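Local coordinates for protein Endonuclease/exonuclease/phosphatase (Beutenbergia cavernae DSM 12333, PDB 4RUW) that belongs to the endonuclease/exonuclease/phosphatase family, joining a DNase I-like beta sandwich that carries a bound zinc ion to an Ig-like domain, at residues R57-N62 / E87-V92; V91-E96 / V194-T199; V164-E169 / L217-D222; L363-N368 / V379-R384; A390-T395 / T405-R410. All blocks are in the same frame, centred on the assembly; numbering follows the deposited sequence. Where two conformers were deposited one is given.

Interaction 1 of 5, residues R57-N62 / E87-V92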
# COMPACT_ATOMS: atom_id res chain seq x y z
N ARG A 57 -13.53 6.12 -0.11
CA ARG A 57 -12.36 6.76 -0.68
C ARG A 57 -11.28 6.85 0.39
O ARG A 57 -11.49 7.45 1.45
CB ARG A 57 -12.69 8.14 -1.26
CG ARG A 57 -11.47 8.87 -1.79
CD ARG A 57 -11.83 10.15 -2.54
NE ARG A 57 -12.16 9.83 -3.92
CZ ARG A 57 -12.12 10.70 -4.93
NH1 ARG A 57 -11.79 11.97 -4.72
NH2 ARG A 57 -12.42 10.30 -6.16
N VAL A 58 -10.14 6.24 0.10
CA VAL A 58 -9.02 6.17 1.03
C VAL A 58 -7.84 6.87 0.39
O VAL A 58 -7.47 6.57 -0.75
CB VAL A 58 -8.63 4.71 1.32
CG1 VAL A 58 -7.38 4.65 2.21
CG2 VAL A 58 -9.79 3.98 1.94
N MSE A 59 -7.25 7.79 1.13
CA MSE A 59 -6.09 8.52 0.66
C MSE A 59 -4.90 8.24 1.56
O MSE A 59 -5.06 8.09 2.78
CB MSE A 59 -6.41 10.00 0.66
CG MSE A 59 -5.27 10.93 0.24
SE MSE A 59 -5.79 12.79 0.12
CE MSE A 59 -4.17 13.46 -0.74
N THR A 60 -3.71 8.16 0.98
CA THR A 60 -2.48 8.15 1.76
C THR A 60 -1.52 9.20 1.24
O THR A 60 -1.44 9.42 0.02
CB THR A 60 -1.81 6.74 1.81
OG1 THR A 60 -0.75 6.73 2.77
CG2 THR A 60 -1.26 6.33 0.45
N TRP A 61 -0.78 9.84 2.14
CA TRP A 61 0.12 10.90 1.72
C TRP A 61 1.25 11.10 2.71
O TRP A 61 1.01 11.35 3.89
CB TRP A 61 -0.65 12.21 1.59
CG TRP A 61 -0.00 13.28 0.76
CD1 TRP A 61 1.12 13.18 -0.01
CD2 TRP A 61 -0.46 14.64 0.62
NE1 TRP A 61 1.38 14.39 -0.62
CE2 TRP A 61 0.42 15.30 -0.25
CE3 TRP A 61 -1.55 15.35 1.15
CZ2 TRP A 61 0.25 16.64 -0.61
CZ3 TRP A 61 -1.71 16.67 0.80
CH2 TRP A 61 -0.81 17.30 -0.07
N ASN A 62 2.48 11.04 2.22
CA ASN A 62 3.63 11.47 2.99
C ASN A 62 3.75 12.97 2.76
O ASN A 62 4.04 13.41 1.65
CB ASN A 62 4.88 10.73 2.51
CG ASN A 62 6.14 11.14 3.24
OD1 ASN A 62 6.28 12.28 3.68
ND2 ASN A 62 7.08 10.20 3.38
N GLU A 87 -9.75 16.52 -2.38
CA GLU A 87 -9.86 15.09 -2.68
C GLU A 87 -11.01 14.44 -1.90
O GLU A 87 -11.56 13.42 -2.32
CB GLU A 87 -8.54 14.38 -2.40
CG GLU A 87 -7.37 14.85 -3.26
CD GLU A 87 -7.47 14.44 -4.72
OE1 GLU A 87 -8.44 13.74 -5.10
OE2 GLU A 87 -6.55 14.81 -5.49
N ALA A 88 -11.37 15.05 -0.78
CA ALA A 88 -12.51 14.62 0.03
C ALA A 88 -12.54 13.11 0.34
O ALA A 88 -13.56 12.46 0.16
CB ALA A 88 -13.81 15.06 -0.63
N PRO A 89 -11.42 12.55 0.83
CA PRO A 89 -11.47 11.13 1.18
C PRO A 89 -12.32 10.88 2.43
O PRO A 89 -12.53 11.77 3.25
CB PRO A 89 -10.00 10.82 1.49
CG PRO A 89 -9.45 12.12 1.99
CD PRO A 89 -10.12 13.16 1.14
N ASP A 90 -12.82 9.66 2.57
CA ASP A 90 -13.48 9.27 3.80
C ASP A 90 -12.47 9.15 4.94
O ASP A 90 -12.76 9.51 6.08
CB ASP A 90 -14.17 7.92 3.60
CG ASP A 90 -15.38 8.03 2.72
OD1 ASP A 90 -16.40 8.57 3.20
OD2 ASP A 90 -15.32 7.59 1.55
N VAL A 91 -11.30 8.60 4.60
CA VAL A 91 -10.23 8.37 5.56
C VAL A 91 -8.93 8.72 4.87
O VAL A 91 -8.73 8.38 3.69
CB VAL A 91 -10.17 6.90 6.02
CG1 VAL A 91 -9.04 6.69 7.02
CG2 VAL A 91 -11.48 6.49 6.64
N VAL A 92 -8.05 9.41 5.59
CA VAL A 92 -6.73 9.70 5.06
C VAL A 92 -5.64 9.29 6.05
O VAL A 92 -5.76 9.50 7.26
CB VAL A 92 -6.58 11.18 4.60
CG1 VAL A 92 -6.84 12.14 5.74
CG2 VAL A 92 -5.20 11.42 4.01
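The carbonyl oxygen O of R57 is gripped by two successive backbone N-H groups, D90 N at 2.8 Å and, more weakly, V91 N at 3.4 Å. This shared acceptor marks the point where a beta-alpha-beta crossover returns to its sheet: strand 55-62 leads through helix 77-87 into the parallel strand 91-98. A88, with positive phi, is where the chain leaves the helix. D90 also holds the other end of the R57 residue, since its OD2 accepts R57 N at 2.8 Å in an almost straight bond (178°) that uses the anti lone pair. A chi1 of -71° sets D90 CG beside its own backbone N, on the side of R57. The second oxygen, OD1, bonds to H155.

The R57 side chain crosses P89 at a slant, its CG close to P89 CA, and delivers NH1 to the backbone O of E87 at 2.8 Å, the donor lying in the carbonyl plane and the acceptor near the guanidinium plane. Residue E87 offers charge as well, but its OE1 lies 3.8 Å from R57 NH1 and well out of the guanidinium plane, so this long salt bridge is electrostatic only; S312 and H310 bind that carboxylate, while D327 pairs with R57 NE.

Further along the strand pair, M59 N donates to V91 O at 3.0 Å, and the CA-H of V92 turns to M59 O. Selenomethionine M59 lies side by side with V92, CG to CG2 at 3.8 Å, while M59 SE, further out on the same extended chain, lies 4.1 Å from E87 CB.

Interaction 2 of 5, residues V91-E96 / V194-T199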
# COMPACT_ATOMS: atom_id res chain seq x y z
N VAL A 91 -11.30 8.60 4.60
CA VAL A 91 -10.23 8.37 5.56
C VAL A 91 -8.93 8.72 4.87
O VAL A 91 -8.73 8.38 3.69
CB VAL A 91 -10.17 6.90 6.02
CG1 VAL A 91 -9.04 6.69 7.02
CG2 VAL A 91 -11.48 6.49 6.64
N VAL A 92 -8.05 9.41 5.59
CA VAL A 92 -6.73 9.70 5.06
C VAL A 92 -5.64 9.29 6.05
O VAL A 92 -5.76 9.50 7.26
CB VAL A 92 -6.58 11.18 4.60
CG1 VAL A 92 -6.84 12.14 5.74
CG2 VAL A 92 -5.20 11.42 4.01
N VAL A 93 -4.61 8.65 5.51
CA VAL A 93 -3.42 8.27 6.25
C VAL A 93 -2.32 9.25 5.86
O VAL A 93 -2.08 9.48 4.67
CB VAL A 93 -3.00 6.83 5.87
CG1 VAL A 93 -1.57 6.55 6.33
CG2 VAL A 93 -4.00 5.83 6.44
N LEU A 94 -1.68 9.86 6.86
CA LEU A 94 -0.59 10.79 6.63
C LEU A 94 0.70 10.29 7.27
O LEU A 94 0.69 9.81 8.41
CB LEU A 94 -0.92 12.16 7.21
CG LEU A 94 -2.20 12.81 6.69
CD1 LEU A 94 -2.47 14.13 7.42
CD2 LEU A 94 -2.16 13.02 5.18
N ASN A 95 1.80 10.39 6.53
CA ASN A 95 3.13 10.12 7.06
C ASN A 95 3.91 11.42 7.21
O ASN A 95 3.60 12.41 6.51
CB ASN A 95 3.94 9.19 6.13
CG ASN A 95 3.22 7.89 5.80
OD1 ASN A 95 3.21 7.47 4.65
ND2 ASN A 95 2.65 7.22 6.80
N GLU A 96 4.90 11.43 8.09
CA GLU A 96 5.77 12.58 8.30
C GLU A 96 5.01 13.79 8.84
O GLU A 96 5.11 14.90 8.32
CB GLU A 96 6.55 12.93 7.04
CG GLU A 96 7.59 11.89 6.66
CD GLU A 96 8.65 11.72 7.73
OE1 GLU A 96 9.39 12.70 7.99
OE2 GLU A 96 8.75 10.63 8.32
N VAL A 194 -14.28 -0.65 9.37
CA VAL A 194 -13.14 -0.88 8.49
C VAL A 194 -11.89 -0.66 9.33
O VAL A 194 -11.75 0.40 9.94
CB VAL A 194 -13.15 0.08 7.28
CG1 VAL A 194 -11.90 -0.13 6.43
CG2 VAL A 194 -14.42 -0.12 6.45
N VAL A 195 -11.00 -1.65 9.38
CA VAL A 195 -9.76 -1.48 10.12
C VAL A 195 -8.73 -0.79 9.24
O VAL A 195 -8.46 -1.23 8.13
CB VAL A 195 -9.22 -2.84 10.61
CG1 VAL A 195 -7.96 -2.63 11.44
CG2 VAL A 195 -10.28 -3.58 11.43
N VAL A 196 -8.19 0.33 9.74
CA VAL A 196 -7.19 1.10 9.01
C VAL A 196 -5.83 0.93 9.65
O VAL A 196 -5.65 1.24 10.84
CB VAL A 196 -7.59 2.60 9.00
CG1 VAL A 196 -6.54 3.44 8.28
CG2 VAL A 196 -8.97 2.79 8.38
N HIS A 197 -4.88 0.41 8.87
CA HIS A 197 -3.50 0.27 9.29
C HIS A 197 -2.66 1.29 8.55
O HIS A 197 -2.65 1.31 7.31
CB HIS A 197 -2.99 -1.14 8.97
CG HIS A 197 -3.78 -2.25 9.57
ND1 HIS A 197 -3.65 -2.63 10.90
CD2 HIS A 197 -4.70 -3.08 9.04
CE1 HIS A 197 -4.46 -3.64 11.14
NE2 HIS A 197 -5.10 -3.94 10.02
N ALA A 198 -1.96 2.13 9.30
CA ALA A 198 -1.16 3.24 8.76
C ALA A 198 0.29 3.04 9.14
O ALA A 198 0.60 2.86 10.33
CB ALA A 198 -1.65 4.55 9.34
N THR A 199 1.21 3.07 8.18
CA THR A 199 2.61 2.93 8.54
C THR A 199 3.53 3.62 7.54
O THR A 199 3.08 4.24 6.56
CB THR A 199 2.99 1.44 8.76
OG1 THR A 199 4.24 1.36 9.46
CG2 THR A 199 3.11 0.70 7.45
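V93 sets both of its methyl groups against the opposite strand: CG1 lies 3.6 Å from A198 CB, and CG2 lies 3.9 Å from V196 CG1. The valines V93 and V196 slide past each other in opposite directions, whereas V91 and V196 meet tip to tip, V91 CG1 to V196 CG2 at 4.1 Å. Here the two sheets of a DNase I-like beta sandwich press face to face. Strand segments 91-95 and 194-199 are nearly aligned, 18° apart in direction, and their axes come within 7.3 Å. The close spacing is consistent with the short valine and alanine side chains between them.

Toward the polar edge N95 takes over. Its CA-CB bond does not aim at the other strand, but the amide end comes nearer, and N95 ND2 reaches T199 O at 3.0 Å in a weak, bent bond (130°). The amide is anchored mainly elsewhere: ND2 also donates to N149 OD1, while OD1 accepts from D235 N. The hydroxyl of T199 bonds instead to S180 O.

Within its own sheet strand 91-98 lies between strands 55-62 and 146-153; in the facing sheet strand 192-200 lies between 179-188 and 230-233, whose V186 and V231 touch V196 and whose A233 touches V93.

Interaction 3 of 5, residues V164-E169 / L217-D222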
# COMPACT_ATOMS: atom_id res chain seq x y z
N VAL A 164 2.09 0.02 17.26
CA VAL A 164 3.00 -1.12 17.36
C VAL A 164 4.38 -0.70 16.85
O VAL A 164 4.52 -0.30 15.70
CB VAL A 164 2.46 -2.31 16.54
CG1 VAL A 164 3.49 -3.41 16.40
CG2 VAL A 164 1.18 -2.85 17.18
N PRO A 165 5.39 -0.76 17.72
CA PRO A 165 6.73 -0.35 17.29
C PRO A 165 7.31 -1.30 16.25
O PRO A 165 7.08 -2.51 16.32
CB PRO A 165 7.55 -0.42 18.58
CG PRO A 165 6.82 -1.43 19.44
CD PRO A 165 5.37 -1.22 19.12
N LEU A 166 8.08 -0.76 15.31
CA LEU A 166 8.72 -1.56 14.28
C LEU A 166 10.23 -1.38 14.42
O LEU A 166 10.70 -0.26 14.55
CB LEU A 166 8.22 -1.13 12.89
CG LEU A 166 6.71 -1.24 12.67
CD1 LEU A 166 6.31 -0.63 11.34
CD2 LEU A 166 6.23 -2.68 12.75
N PRO A 167 11.00 -2.47 14.39
CA PRO A 167 12.41 -2.50 14.80
C PRO A 167 13.37 -1.94 13.74
O PRO A 167 13.05 -1.99 12.57
CB PRO A 167 12.68 -3.99 14.95
CG PRO A 167 11.84 -4.61 13.89
CD PRO A 167 10.56 -3.80 13.92
N ASN A 168 14.53 -1.46 14.18
CA ASN A 168 15.65 -1.17 13.29
C ASN A 168 16.92 -1.84 13.80
O ASN A 168 17.99 -1.23 13.86
CB ASN A 168 15.87 0.34 13.14
CG ASN A 168 15.14 0.93 11.94
OD1 ASN A 168 14.23 1.74 12.09
ND2 ASN A 168 15.54 0.53 10.73
N GLU A 169 16.81 -3.10 14.18
CA GLU A 169 17.91 -3.81 14.83
C GLU A 169 19.13 -4.02 13.94
O GLU A 169 20.25 -4.00 14.41
CB GLU A 169 17.41 -5.13 15.42
CG GLU A 169 18.44 -5.93 16.22
CD GLU A 169 18.89 -5.26 17.51
OE1 GLU A 169 18.26 -4.27 17.96
OE2 GLU A 169 19.89 -5.73 18.09
N LEU A 217 8.06 -5.20 7.92
CA LEU A 217 6.92 -5.65 7.15
C LEU A 217 6.29 -6.93 7.71
O LEU A 217 5.07 -7.07 7.70
CB LEU A 217 7.29 -5.82 5.68
CG LEU A 217 6.15 -6.21 4.74
CD1 LEU A 217 5.04 -5.15 4.70
CD2 LEU A 217 6.69 -6.47 3.36
N ARG A 218 7.12 -7.87 8.17
CA ARG A 218 6.61 -9.08 8.82
C ARG A 218 5.66 -8.72 9.93
O ARG A 218 4.57 -9.28 10.05
CB ARG A 218 7.75 -9.89 9.41
CG ARG A 218 8.58 -10.62 8.39
CD ARG A 218 7.87 -11.84 7.81
NE ARG A 218 8.85 -12.85 7.44
CZ ARG A 218 8.63 -13.82 6.55
NH1 ARG A 218 9.59 -14.69 6.25
NH2 ARG A 218 7.46 -13.91 5.94
N ILE A 219 6.09 -7.79 10.78
CA ILE A 219 5.29 -7.41 11.94
C ILE A 219 3.99 -6.73 11.48
O ILE A 219 2.91 -7.04 11.97
CB ILE A 219 6.08 -6.50 12.88
CG1 ILE A 219 7.20 -7.30 13.53
CG2 ILE A 219 5.18 -5.90 13.95
CD1 ILE A 219 8.29 -6.46 14.12
N VAL A 220 4.10 -5.83 10.51
CA VAL A 220 2.91 -5.16 9.98
C VAL A 220 1.91 -6.19 9.46
O VAL A 220 0.72 -6.17 9.81
CB VAL A 220 3.29 -4.18 8.87
CG1 VAL A 220 2.07 -3.70 8.12
CG2 VAL A 220 4.07 -3.01 9.46
N LEU A 221 2.38 -7.12 8.64
CA LEU A 221 1.48 -8.10 8.03
C LEU A 221 0.83 -9.00 9.06
O LEU A 221 -0.33 -9.39 8.92
CB LEU A 221 2.20 -8.92 6.97
CG LEU A 221 2.63 -8.14 5.72
CD1 LEU A 221 3.44 -9.04 4.79
CD2 LEU A 221 1.41 -7.58 4.99
N ASP A 222 1.57 -9.33 10.11
CA ASP A 222 1.02 -10.19 11.15
C ASP A 222 -0.07 -9.49 11.95
O ASP A 222 -0.81 -10.13 12.68
CB ASP A 222 2.14 -10.75 12.03
CG ASP A 222 3.01 -11.79 11.29
OD1 ASP A 222 2.63 -12.20 10.18
OD2 ASP A 222 4.05 -12.20 11.83
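I219 carries most of this contact, its CG2 and CD1 methyls reaching different partners on the 164-169 segment. Methyl-to-methyl packing forms one group. I219 CG2 lies 3.6 Å from L166 CD2, the two side chains sliding past each other in opposite directions, and 3.9 Å from V164 CG1, which comes in obliquely. The other branch of L166, CD1, meets V220 CG2 at 3.8 Å, the side chains crossing at about a right angle. CD2, besides lying against I219, is also near V220.

Ring-to-methyl packing forms the second group. P167 and I219 point at each other tip to tip, P167 CD to I219 CD1 at 3.5 Å. The anti chi2 of I219 (162°) extends CD1 out to the ring.

Polar links lie just outside these pairings: P167 O accepts from Q216 NE2, and N168 ND2 donates to D212 and S202. Helix 207-222 here packs against the end of the outermost strand 157-166 of one sheet of the sandwich, the 164-166 end running at 157° to helix segment 217-222. Between the two segments every touching group is aliphatic, which implies that shape and burial hold them together, while the polar bonds gather at the P167-N168 end.

Interaction 4 of 5, residues L363-N368 / V379-R384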
# COMPACT_ATOMS: atom_id res chain seq x y z
N LEU A 363 -10.64 -13.24 -10.13
CA LEU A 363 -9.26 -13.68 -10.24
C LEU A 363 -8.41 -12.48 -10.63
O LEU A 363 -8.65 -11.86 -11.67
CB LEU A 363 -9.16 -14.77 -11.30
CG LEU A 363 -7.96 -15.70 -11.41
CD1 LEU A 363 -7.53 -16.17 -10.04
CD2 LEU A 363 -8.32 -16.90 -12.28
N SER A 364 -7.46 -12.13 -9.77
CA SER A 364 -6.50 -11.06 -10.04
C SER A 364 -5.13 -11.70 -10.27
O SER A 364 -4.62 -12.41 -9.39
CB SER A 364 -6.44 -10.09 -8.86
OG SER A 364 -5.39 -9.15 -9.04
N VAL A 365 -4.56 -11.47 -11.44
CA VAL A 365 -3.33 -12.14 -11.84
C VAL A 365 -2.29 -11.08 -12.14
O VAL A 365 -2.53 -10.14 -12.90
CB VAL A 365 -3.55 -13.03 -13.07
CG1 VAL A 365 -2.27 -13.76 -13.43
CG2 VAL A 365 -4.65 -14.02 -12.78
N CYS A 366 -1.12 -11.26 -11.55
CA CYS A 366 -0.08 -10.26 -11.62
C CYS A 366 1.27 -10.84 -11.99
O CYS A 366 1.77 -11.74 -11.30
CB CYS A 366 0.02 -9.55 -10.28
SG CYS A 366 1.46 -8.52 -10.14
N LYS A 367 1.84 -10.35 -13.08
CA LYS A 367 3.23 -10.63 -13.42
C LYS A 367 4.08 -9.57 -12.72
O LYS A 367 4.00 -8.39 -13.05
CB LYS A 367 3.46 -10.58 -14.93
CG LYS A 367 4.93 -10.70 -15.30
CD LYS A 367 5.16 -10.59 -16.80
CE LYS A 367 6.64 -10.53 -17.13
NZ LYS A 367 6.89 -10.36 -18.59
N ASN A 368 4.88 -10.00 -11.75
CA ASN A 368 5.68 -9.05 -10.98
C ASN A 368 7.14 -9.18 -11.36
O ASN A 368 7.97 -9.61 -10.57
CB ASN A 368 5.47 -9.25 -9.48
CG ASN A 368 5.84 -8.02 -8.69
OD1 ASN A 368 5.58 -6.90 -9.13
ND2 ASN A 368 6.47 -8.22 -7.54
N VAL A 379 2.42 -14.51 -16.51
CA VAL A 379 1.88 -15.28 -15.40
C VAL A 379 0.46 -15.70 -15.75
O VAL A 379 -0.37 -14.87 -16.14
CB VAL A 379 1.95 -14.52 -14.05
CG1 VAL A 379 1.18 -15.26 -12.97
CG2 VAL A 379 3.41 -14.33 -13.65
N ARG A 380 0.19 -17.00 -15.67
CA ARG A 380 -1.10 -17.52 -16.06
C ARG A 380 -1.74 -18.25 -14.89
O ARG A 380 -1.09 -19.03 -14.20
CB ARG A 380 -0.95 -18.47 -17.25
CG ARG A 380 -2.23 -19.16 -17.68
CD ARG A 380 -2.03 -19.81 -19.04
NE ARG A 380 -1.69 -18.79 -20.03
CZ ARG A 380 -0.93 -19.00 -21.10
NH1 ARG A 380 -0.41 -20.21 -21.32
NH2 ARG A 380 -0.68 -18.01 -21.94
N ALA A 381 -3.00 -17.94 -14.64
CA ALA A 381 -3.78 -18.61 -13.61
C ALA A 381 -4.86 -19.45 -14.26
O ALA A 381 -5.54 -19.00 -15.19
CB ALA A 381 -4.41 -17.61 -12.68
N VAL A 382 -5.00 -20.68 -13.79
CA VAL A 382 -6.05 -21.55 -14.28
C VAL A 382 -6.85 -22.12 -13.11
O VAL A 382 -6.28 -22.73 -12.20
CB VAL A 382 -5.48 -22.72 -15.13
CG1 VAL A 382 -6.61 -23.53 -15.76
CG2 VAL A 382 -4.54 -22.20 -16.21
N LEU A 383 -8.15 -21.89 -13.11
CA LEU A 383 -9.06 -22.54 -12.22
C LEU A 383 -9.49 -23.86 -12.88
O LEU A 383 -9.94 -23.86 -13.99
CB LEU A 383 -10.26 -21.64 -11.94
CG LEU A 383 -11.32 -22.13 -10.99
CD1 LEU A 383 -10.82 -22.39 -9.60
CD2 LEU A 383 -12.54 -21.21 -10.96
N ARG A 384 -9.23 -24.97 -12.19
CA ARG A 384 -9.50 -26.29 -12.72
C ARG A 384 -10.48 -27.05 -11.83
O ARG A 384 -10.51 -26.83 -10.62
CB ARG A 384 -8.20 -27.10 -12.82
CG ARG A 384 -7.16 -26.50 -13.73
CD ARG A 384 -5.93 -27.39 -13.84
NE ARG A 384 -4.91 -26.77 -14.68
CZ ARG A 384 -4.91 -26.79 -16.01
NH1 ARG A 384 -5.89 -27.40 -16.66
NH2 ARG A 384 -3.94 -26.19 -16.68
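V365 and A381 form the tight centre of this contact, V365 CG2 lying 3.6 Å from A381 CB. The other methyl of V365 is engaged as well: CG1 lies 3.8 Å from V379 CG1, as the two valines cross obliquely, and 3.5 Å from the backbone O of V379. V379 belongs to the same close-packed part, its CG2 lying against K367 CA at 3.7 Å. L363 closes one end less snugly, its CD2 at 4.0 Å from A381 CB. This is sheet-on-sheet packing across an Ig-like beta sandwich, the axes of 363-367 and 379-384 coming within 6.7 Å and running at 156° to each other.

Beside V379 the lysine chain of K367, CG anti to the backbone N (chi1 173°) and extended from there on, leaves the contact for polar partners. Its amino group is bound by G398 O and T377 O and forms salt bridges with D374 and D375. On the partly exposed side, R380 points its CB away from the 363-368 strand, and its NE hydrogen-bonds T395 OG1.

Around this core, strand 360-367 lies between 349-356 and 405-410, with C366 joined to C404 by a disulfide, whereas strand 378-384 lies between 390-396 and 418-424; V394 of strand 390-396 also packs on V365 and L363.

Interaction 5 of 5, residues A390-T395 / T405-R410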
# COMPACT_ATOMS: atom_id res chain seq x y z
N ALA A 390 -9.74 -27.17 -17.31
CA ALA A 390 -9.73 -25.72 -17.14
C ALA A 390 -11.15 -25.15 -17.16
O ALA A 390 -11.92 -25.41 -18.09
CB ALA A 390 -8.87 -25.06 -18.20
N LEU A 391 -11.50 -24.40 -16.12
CA LEU A 391 -12.79 -23.73 -16.03
C LEU A 391 -12.67 -22.28 -16.48
O LEU A 391 -13.57 -21.74 -17.12
CB LEU A 391 -13.32 -23.78 -14.60
CG LEU A 391 -13.56 -25.20 -14.05
CD1 LEU A 391 -13.99 -25.14 -12.60
CD2 LEU A 391 -14.59 -25.93 -14.90
N ARG A 392 -11.55 -21.65 -16.15
CA ARG A 392 -11.24 -20.31 -16.64
C ARG A 392 -9.75 -20.07 -16.51
O ARG A 392 -9.12 -20.56 -15.56
CB ARG A 392 -12.02 -19.24 -15.87
CG ARG A 392 -11.84 -17.83 -16.45
CD ARG A 392 -12.82 -16.84 -15.84
NE ARG A 392 -14.19 -17.13 -16.23
CZ ARG A 392 -14.83 -16.53 -17.23
NH1 ARG A 392 -14.22 -15.60 -17.95
NH2 ARG A 392 -16.09 -16.85 -17.51
N THR A 393 -9.20 -19.34 -17.46
CA THR A 393 -7.79 -19.00 -17.52
C THR A 393 -7.66 -17.48 -17.58
O THR A 393 -8.36 -16.83 -18.36
CB THR A 393 -7.14 -19.63 -18.76
OG1 THR A 393 -7.28 -21.05 -18.69
CG2 THR A 393 -5.67 -19.27 -18.84
N VAL A 394 -6.80 -16.92 -16.74
CA VAL A 394 -6.55 -15.48 -16.74
C VAL A 394 -5.04 -15.27 -16.76
O VAL A 394 -4.32 -15.88 -15.97
CB VAL A 394 -7.19 -14.80 -15.52
CG1 VAL A 394 -6.87 -13.31 -15.49
CG2 VAL A 394 -8.71 -15.01 -15.52
N THR A 395 -4.58 -14.42 -17.67
CA THR A 395 -3.15 -14.26 -17.89
C THR A 395 -2.74 -12.79 -17.75
O THR A 395 -3.48 -11.90 -18.15
CB THR A 395 -2.75 -14.78 -19.29
OG1 THR A 395 -3.18 -16.14 -19.42
CG2 THR A 395 -1.24 -14.71 -19.50
N THR A 405 -4.18 -8.10 -14.32
CA THR A 405 -5.36 -8.57 -15.02
C THR A 405 -6.37 -9.13 -14.05
O THR A 405 -6.12 -10.15 -13.40
CB THR A 405 -4.98 -9.64 -16.05
OG1 THR A 405 -3.95 -9.14 -16.90
CG2 THR A 405 -6.18 -10.03 -16.89
N VAL A 406 -7.52 -8.46 -13.95
CA VAL A 406 -8.56 -8.83 -12.99
C VAL A 406 -9.85 -9.15 -13.74
O VAL A 406 -10.36 -8.32 -14.50
CB VAL A 406 -8.83 -7.70 -11.98
CG1 VAL A 406 -9.78 -8.18 -10.90
CG2 VAL A 406 -7.53 -7.21 -11.37
N GLU A 407 -10.36 -10.36 -13.55
CA GLU A 407 -11.62 -10.78 -14.15
C GLU A 407 -12.59 -11.17 -13.06
O GLU A 407 -12.20 -11.78 -12.07
CB GLU A 407 -11.43 -11.99 -15.08
CG GLU A 407 -10.74 -11.67 -16.38
CD GLU A 407 -10.86 -12.80 -17.39
OE1 GLU A 407 -10.07 -12.80 -18.36
OE2 GLU A 407 -11.74 -13.68 -17.22
N THR A 408 -13.86 -10.84 -13.28
CA THR A 408 -14.92 -11.15 -12.35
C THR A 408 -16.05 -11.79 -13.15
O THR A 408 -16.40 -11.31 -14.22
CB THR A 408 -15.44 -9.87 -11.68
OG1 THR A 408 -14.37 -9.24 -10.97
CG2 THR A 408 -16.57 -10.17 -10.73
N TRP A 409 -16.60 -12.89 -12.64
CA TRP A 409 -17.66 -13.57 -13.36
C TRP A 409 -18.57 -14.31 -12.38
O TRP A 409 -18.26 -14.41 -11.19
CB TRP A 409 -17.08 -14.52 -14.41
CG TRP A 409 -16.40 -15.75 -13.86
CD1 TRP A 409 -16.92 -17.02 -13.84
CD2 TRP A 409 -15.10 -15.84 -13.26
NE1 TRP A 409 -16.03 -17.89 -13.27
CE2 TRP A 409 -14.90 -17.19 -12.90
CE3 TRP A 409 -14.09 -14.92 -12.99
CZ2 TRP A 409 -13.74 -17.64 -12.28
CZ3 TRP A 409 -12.93 -15.37 -12.37
CH2 TRP A 409 -12.76 -16.72 -12.03
N ARG A 410 -19.70 -14.79 -12.88
CA ARG A 410 -20.62 -15.53 -12.03
C ARG A 410 -20.33 -17.02 -12.13
O ARG A 410 -20.29 -17.59 -13.22
CB ARG A 410 -22.07 -15.25 -12.45
CG ARG A 410 -23.13 -15.92 -11.58
CD ARG A 410 -24.51 -15.80 -12.22
NE ARG A 410 -25.60 -16.06 -11.29
CZ ARG A 410 -26.85 -16.31 -11.66
NH1 ARG A 410 -27.17 -16.36 -12.95
NH2 ARG A 410 -27.79 -16.53 -10.75
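R392 lies over one face of the W409 indole, the two side chains sliding past each other in opposite directions. Its aliphatic and charged parts share the ring system: R392 CD stands 3.4 Å from the centroid of the six-membered ring of W409, only 5° off the normal, in a CH-pi contact, while CZ lies 4.0 Å from the centroid of the five-membered ring in a cation-pi contact. NE sits over the middle of the bicycle, and the guanidinium is tipped 35° from the ring plane. W409 CG sits between the backbone N and the carbonyl carbon (chi1 72°), the crowded position.

The same arginine turns its edge to E407. R392 NH1 donates to E407 OE2 at 3.2 Å in a salt bridge, meeting the oxygen nearly head-on to its C-O bond. With the guanidinium and carboxylate planes steeply inclined, this is a single-point link and not a flat two-pronged pair.

Next to it V394 slides past both E407 and T405 in the opposite direction, its CG2 3.6 Å from E407 CD and its CG1 3.6 Å from T405 CG2. T405 OG1 bonds to D396. The whole contact joins the outermost strands 390-396 and 405-410 of the two sheets of the Ig-like sandwich, and a classic beta bulge at L391 and R392, opposite L383, lies where the first strand bends. In its chemistry, the R392 charge is met by an aromatic face and by a carboxylate at a partly exposed margin, beside the buried V394.

How the interactions relate
Interactions 1 and 2 share V91 and V92 and have centres 9 Å apart: interaction 1 aligns strands 55-62 and 91-98 within one sheet, and interaction 2 presses the latter on the second sheet. M59 O and W61 N also pair with V93. Interaction 3 packs helix 207-222 against the edge strand of the second sheet, touching interaction 2 where L166 CD1 lies 3.4 Å from T199 OG1. Interactions 4 and 5, with centres 8 Å apart, belong to the Ig-like sandwich and meet through V365 and V394; their centres lie about 29 to 35 Å from those of the first three. The zinc ion, held by H98, D100, H107 and H137, is about 13 Å from the N95 side chain of interaction 2.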